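Local coordinates for alpha-glucosidase YIHQ (Escherichia coli, PDB 5AEG), which hydrolyses sulfoquinovosyl diacylglycerides and simpler sulfoquinovosides to release sulfoquinovose, as a retaining glycosidase of glycoside hydrolase family 31, at residues A[128-139]-A[599-607]. Residues are numbered along the deposited sequence; the frame is centred on the assembly and turned at random.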
loop_
_atom_site.group_PDB
_atom_site.type_symbol
_atom_site.label_atom_id
_atom_site.label_comp_id
_atom_site.label_asym_id
_atom_site.label_seq_id
_atom_site.Cartn_x
_atom_site.Cartn_y
_atom_site.Cartn_z
ATOM N N HIS A 128 -10.990 -18.740 1.666
ATOM C CA HIS A 128 -10.808 -17.278 1.758
ATOM C C HIS A 128 -9.716 -16.856 0.847
ATOM O O HIS A 128 -8.837 -17.658 0.436
ATOM C CB HIS A 128 -10.506 -16.841 3.235
ATOM C CG HIS A 128 -11.487 -17.375 4.214
ATOM N ND1 HIS A 128 -12.694 -16.762 4.486
ATOM C CD2 HIS A 128 -11.481 -18.526 4.962
ATOM C CE1 HIS A 128 -13.365 -17.461 5.406
ATOM N NE2 HIS A 128 -12.662 -18.546 5.685
ATOM N N ILE A 129 -9.656 -15.531 0.594
ATOM C CA ILE A 129 -8.735 -14.984 -0.335
ATOM C C ILE A 129 -8.193 -13.659 0.267
ATOM O O ILE A 129 -8.996 -12.830 0.749
ATOM C CB ILE A 129 -9.443 -14.680 -1.662
ATOM C CG1 ILE A 129 -9.929 -15.957 -2.430
ATOM C CG2 ILE A 129 -8.535 -13.912 -2.580
ATOM C CD1 ILE A 129 -8.749 -16.798 -2.932
ATOM N N TYR A 130 -6.906 -13.482 0.200
ATOM C CA TYR A 130 -6.266 -12.305 0.775
ATOM C C TYR A 130 -5.294 -11.712 -0.239
ATOM O O TYR A 130 -4.783 -12.402 -1.154
ATOM C CB TYR A 130 -5.491 -12.689 2.048
ATOM C CG TYR A 130 -6.330 -13.366 3.020
ATOM C CD1 TYR A 130 -7.174 -12.673 3.870
ATOM C CD2 TYR A 130 -6.339 -14.761 3.085
ATOM C CE1 TYR A 130 -8.041 -13.340 4.744
ATOM C CE2 TYR A 130 -7.160 -15.441 3.959
ATOM C CZ TYR A 130 -8.037 -14.743 4.771
ATOM O OH TYR A 130 -8.859 -15.353 5.643
ATOM N N GLY A 131 -5.048 -10.428 -0.052
ATOM C CA GLY A 131 -4.071 -9.727 -0.836
ATOM C C GLY A 131 -4.679 -8.720 -1.777
ATOM O O GLY A 131 -5.501 -7.871 -1.404
ATOM N N CYS A 132 -4.252 -8.809 -3.011
ATOM C CA CYS A 132 -4.587 -7.864 -4.063
ATOM C C CYS A 132 -4.071 -6.475 -3.781
ATOM O O CYS A 132 -4.661 -5.481 -4.258
ATOM C CB CYS A 132 -6.043 -7.857 -4.490
ATOM S SG CYS A 132 -6.635 -9.285 -5.462
ATOM N N GLY A 133 -2.924 -6.398 -3.126
ATOM C CA GLY A 133 -2.268 -5.132 -2.780
ATOM C C GLY A 133 -2.798 -4.593 -1.480
ATOM O O GLY A 133 -2.926 -5.343 -0.490
ATOM N N GLU A 134 -3.101 -3.291 -1.457
ATOM C CA GLU A 134 -3.555 -2.603 -0.237
ATOM C C GLU A 134 -5.045 -2.351 -0.394
ATOM O O GLU A 134 -5.481 -1.487 -1.167
ATOM C CB GLU A 134 -2.758 -1.308 -0.026
ATOM C CG GLU A 134 -3.002 -0.620 1.362
ATOM C CD GLU A 134 -2.147 0.587 1.522
ATOM O OE1 GLU A 134 -1.597 1.024 0.453
ATOM O OE2 GLU A 134 -1.883 1.006 2.668
ATOM N N GLN A 135 -5.822 -3.094 0.388
ATOM C CA GLN A 135 -7.235 -3.097 0.434
ATOM C C GLN A 135 -7.739 -2.515 1.758
ATOM O O GLN A 135 -7.269 -2.873 2.819
ATOM C CB GLN A 135 -7.753 -4.502 0.213
ATOM C CG GLN A 135 -7.434 -5.022 -1.212
ATOM C CD GLN A 135 -8.138 -4.212 -2.309
ATOM O OE1 GLN A 135 -9.210 -3.585 -2.090
ATOM N NE2 GLN A 135 -7.612 -4.296 -3.510
ATOM N N PHE A 136 -8.623 -1.537 1.650
ATOM C CA PHE A 136 -9.011 -0.779 2.839
ATOM C C PHE A 136 -10.388 -1.094 3.413
ATOM O O PHE A 136 -10.668 -0.690 4.543
ATOM C CB PHE A 136 -8.936 0.731 2.470
ATOM C CG PHE A 136 -7.563 1.283 2.311
ATOM C CD1 PHE A 136 -6.934 1.236 1.063
ATOM C CD2 PHE A 136 -6.931 1.969 3.350
ATOM C CE1 PHE A 136 -5.686 1.748 0.870
ATOM C CE2 PHE A 136 -5.711 2.521 3.156
ATOM C CZ PHE A 136 -5.077 2.393 1.913
ATOM N N SER A 137 -11.302 -1.719 2.650
ATOM C CA SER A 137 -12.610 -2.117 3.142
ATOM C C SER A 137 -12.779 -3.609 3.438
ATOM O O SER A 137 -13.669 -4.009 4.210
ATOM C CB SER A 137 -13.713 -1.736 2.121
ATOM O OG SER A 137 -13.795 -0.321 1.941
ATOM N N TYR A 138 -11.953 -4.437 2.815
ATOM C CA TYR A 138 -12.017 -5.891 2.938
ATOM C C TYR A 138 -10.608 -6.384 3.157
ATOM O O TYR A 138 -9.653 -5.830 2.563
ATOM C CB TYR A 138 -12.607 -6.530 1.670
ATOM C CG TYR A 138 -14.088 -6.249 1.564
ATOM C CD1 TYR A 138 -14.998 -6.891 2.399
ATOM C CD2 TYR A 138 -14.569 -5.253 0.700
ATOM C CE1 TYR A 138 -16.372 -6.549 2.370
ATOM C CE2 TYR A 138 -15.909 -4.951 0.623
ATOM C CZ TYR A 138 -16.808 -5.588 1.435
ATOM O OH TYR A 138 -18.121 -5.227 1.308
ATOM N N PHE A 139 -10.450 -7.414 4.014
ATOM C CA PHE A 139 -9.175 -8.123 4.037
ATOM C C PHE A 139 -9.438 -9.437 3.336
ATOM O O PHE A 139 -8.865 -9.687 2.245
ATOM C CB PHE A 139 -8.638 -8.277 5.490
ATOM C CG PHE A 139 -7.400 -9.130 5.603
ATOM C CD1 PHE A 139 -6.354 -9.074 4.648
ATOM C CD2 PHE A 139 -7.287 -10.027 6.686
ATOM C CE1 PHE A 139 -5.234 -9.910 4.732
ATOM C CE2 PHE A 139 -6.174 -10.840 6.791
ATOM C CZ PHE A 139 -5.125 -10.757 5.833
ATOM N N HIS A 599 -11.878 -18.818 13.152
ATOM C CA HIS A 599 -12.367 -17.500 13.375
ATOM C C HIS A 599 -11.344 -16.443 12.915
ATOM O O HIS A 599 -11.724 -15.352 12.448
ATOM C CB HIS A 599 -12.754 -17.301 14.837
ATOM C CG HIS A 599 -13.560 -16.051 15.037
ATOM N ND1 HIS A 599 -14.743 -15.807 14.357
ATOM C CD2 HIS A 599 -13.311 -14.930 15.752
ATOM C CE1 HIS A 599 -15.192 -14.604 14.666
ATOM N NE2 HIS A 599 -14.358 -14.061 15.538
ATOM N N THR A 600 -10.101 -16.772 12.992
ATOM C CA THR A 600 -9.021 -15.762 12.730
ATOM C C THR A 600 -9.016 -15.331 11.223
ATOM O O THR A 600 -8.503 -14.246 10.906
ATOM C CB THR A 600 -7.643 -16.230 13.076
ATOM O OG1 THR A 600 -7.232 -17.358 12.261
ATOM C CG2 THR A 600 -7.511 -16.557 14.611
ATOM N N TYR A 601 -9.690 -16.117 10.361
ATOM C CA TYR A 601 -9.640 -15.870 8.908
ATOM C C TYR A 601 -10.555 -14.763 8.527
ATOM O O TYR A 601 -10.457 -14.229 7.417
ATOM C CB TYR A 601 -9.911 -17.185 8.103
ATOM C CG TYR A 601 -8.790 -18.208 8.260
ATOM C CD1 TYR A 601 -8.781 -19.145 9.310
ATOM C CD2 TYR A 601 -7.758 -18.278 7.355
ATOM C CE1 TYR A 601 -7.745 -20.048 9.450
ATOM C CE2 TYR A 601 -6.722 -19.185 7.474
ATOM C CZ TYR A 601 -6.719 -20.090 8.540
ATOM O OH TYR A 601 -5.657 -20.963 8.599
ATOM N N THR A 602 -11.510 -14.411 9.386
ATOM C CA THR A 602 -12.487 -13.428 9.034
ATOM C C THR A 602 -12.266 -12.079 9.792
ATOM O O THR A 602 -13.078 -11.210 9.669
ATOM C CB THR A 602 -13.921 -13.936 9.316
ATOM O OG1 THR A 602 -14.041 -14.240 10.675
ATOM C CG2 THR A 602 -14.258 -15.193 8.465
ATOM N N LEU A 603 -11.223 -11.994 10.600
ATOM C CA LEU A 603 -10.910 -10.805 11.342
ATOM C C LEU A 603 -10.343 -9.759 10.330
ATOM O O LEU A 603 -9.546 -10.103 9.413
ATOM C CB LEU A 603 -9.884 -11.065 12.433
ATOM C CG LEU A 603 -10.308 -12.049 13.560
ATOM C CD1 LEU A 603 -9.120 -12.315 14.452
ATOM C CD2 LEU A 603 -11.482 -11.528 14.330
ATOM N N LYS A 604 -10.710 -8.526 10.571
ATOM C CA LYS A 604 -10.257 -7.341 9.734
ATOM C C LYS A 604 -9.531 -6.262 10.528
ATOM O O LYS A 604 -8.728 -5.508 9.950
ATOM C CB LYS A 604 -11.537 -6.662 9.105
ATOM C CG LYS A 604 -12.330 -7.605 8.292
ATOM C CD LYS A 604 -13.701 -7.035 7.834
ATOM C CE LYS A 604 -13.428 -5.943 6.866
ATOM N NZ LYS A 604 -14.679 -5.741 6.073
ATOM N N TYR A 605 -9.874 -6.110 11.821
ATOM C CA TYR A 605 -9.515 -4.898 12.629
ATOM C C TYR A 605 -8.584 -5.230 13.846
ATOM O O TYR A 605 -8.458 -4.440 14.764
ATOM C CB TYR A 605 -10.788 -4.142 13.008
ATOM C CG TYR A 605 -11.582 -3.716 11.781
ATOM C CD1 TYR A 605 -11.013 -2.840 10.823
ATOM C CD2 TYR A 605 -12.879 -4.178 11.553
ATOM C CE1 TYR A 605 -11.702 -2.475 9.680
ATOM C CE2 TYR A 605 -13.594 -3.785 10.423
ATOM C CZ TYR A 605 -12.996 -2.941 9.491
ATOM O OH TYR A 605 -13.704 -2.603 8.334
ATOM N N GLN A 606 -7.906 -6.377 13.782
ATOM C CA GLN A 606 -6.861 -6.727 14.703
ATOM C C GLN A 606 -5.793 -7.521 14.041
ATOM O O GLN A 606 -5.962 -8.072 12.952
ATOM C CB GLN A 606 -7.487 -7.495 15.905
ATOM C CG GLN A 606 -8.193 -8.727 15.570
ATOM C CD GLN A 606 -8.649 -9.485 16.829
ATOM O OE1 GLN A 606 -9.746 -9.221 17.371
ATOM N NE2 GLN A 606 -7.772 -10.303 17.365
ATOM N N TYR A 607 -4.621 -7.509 14.704
ATOM C CA TYR A 607 -3.414 -7.986 14.171
ATOM C C TYR A 607 -2.466 -8.407 15.232
ATOM O O TYR A 607 -2.656 -8.085 16.392
ATOM C CB TYR A 607 -2.698 -6.981 13.220
ATOM C CG TYR A 607 -2.289 -5.692 13.860
ATOM C CD1 TYR A 607 -3.234 -4.634 14.063
ATOM C CD2 TYR A 607 -0.990 -5.465 14.254
ATOM C CE1 TYR A 607 -2.856 -3.420 14.657
ATOM C CE2 TYR A 607 -0.613 -4.250 14.868
ATOM C CZ TYR A 607 -1.548 -3.230 15.050
ATOM O OH TYR A 607 -1.096 -2.053 15.614
HETATM O O HOH W 1 -12.343 -1.109 6.703
#
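Lys604 sends its side chain across to the backbone of Ser137. Its CB lies over the centre of the ring of Tyr605, 3.7 Å above the plane. CG and CD continue the chain until the bend at chi3 (68°), which turns CE toward the other segment; CE comes 3.3 Å from Ser137 O. At the tip, NZ gives Ser137 O a 2.7 Å hydrogen bond, in the carbonyl plane with a C=O...N angle of 153°, and passes beside Tyr138, whose side chain points the same way. The hydroxyl of Ser137 is turned to other partners, Asp480 and Arg157. A water adds a second link, accepting from Tyr605 OH and donating to Phe136 O.

These bonds join two accessory domains of the family 31 enzyme across a gap of 460 residues in sequence: 128-139 comprises strand 129-133 and the loop after it, in the N-terminal galactose mutarotase-like β domain, and 599-607 leads into strand 607-609 of the C-terminal β domain.

At the other end of the interface, Tyr130 reaches the carbonyl of Tyr601, in the 3-10 segment that runs through 599-601. Its OH donates to Tyr601 O at 2.6 Å, in the carbonyl plane and on a lone pair, while lying at the edge of the Tyr601 ring. CB of Tyr601 sits over one face of the His128 imidazole, 4.0 Å from its centroid, in a CH-pi contact; the two rings themselves are nearly parallel but slid apart, barely overlapping. Asp140 holds His128 ND1, and Tyr601 OH bonds to Glu595 O. Between the two ends, Phe139 has CG swung opposite its N (chi1 174°), which carries the ring toward 599-607, its edge at Leu603 O and one face against CD1 of Tyr130.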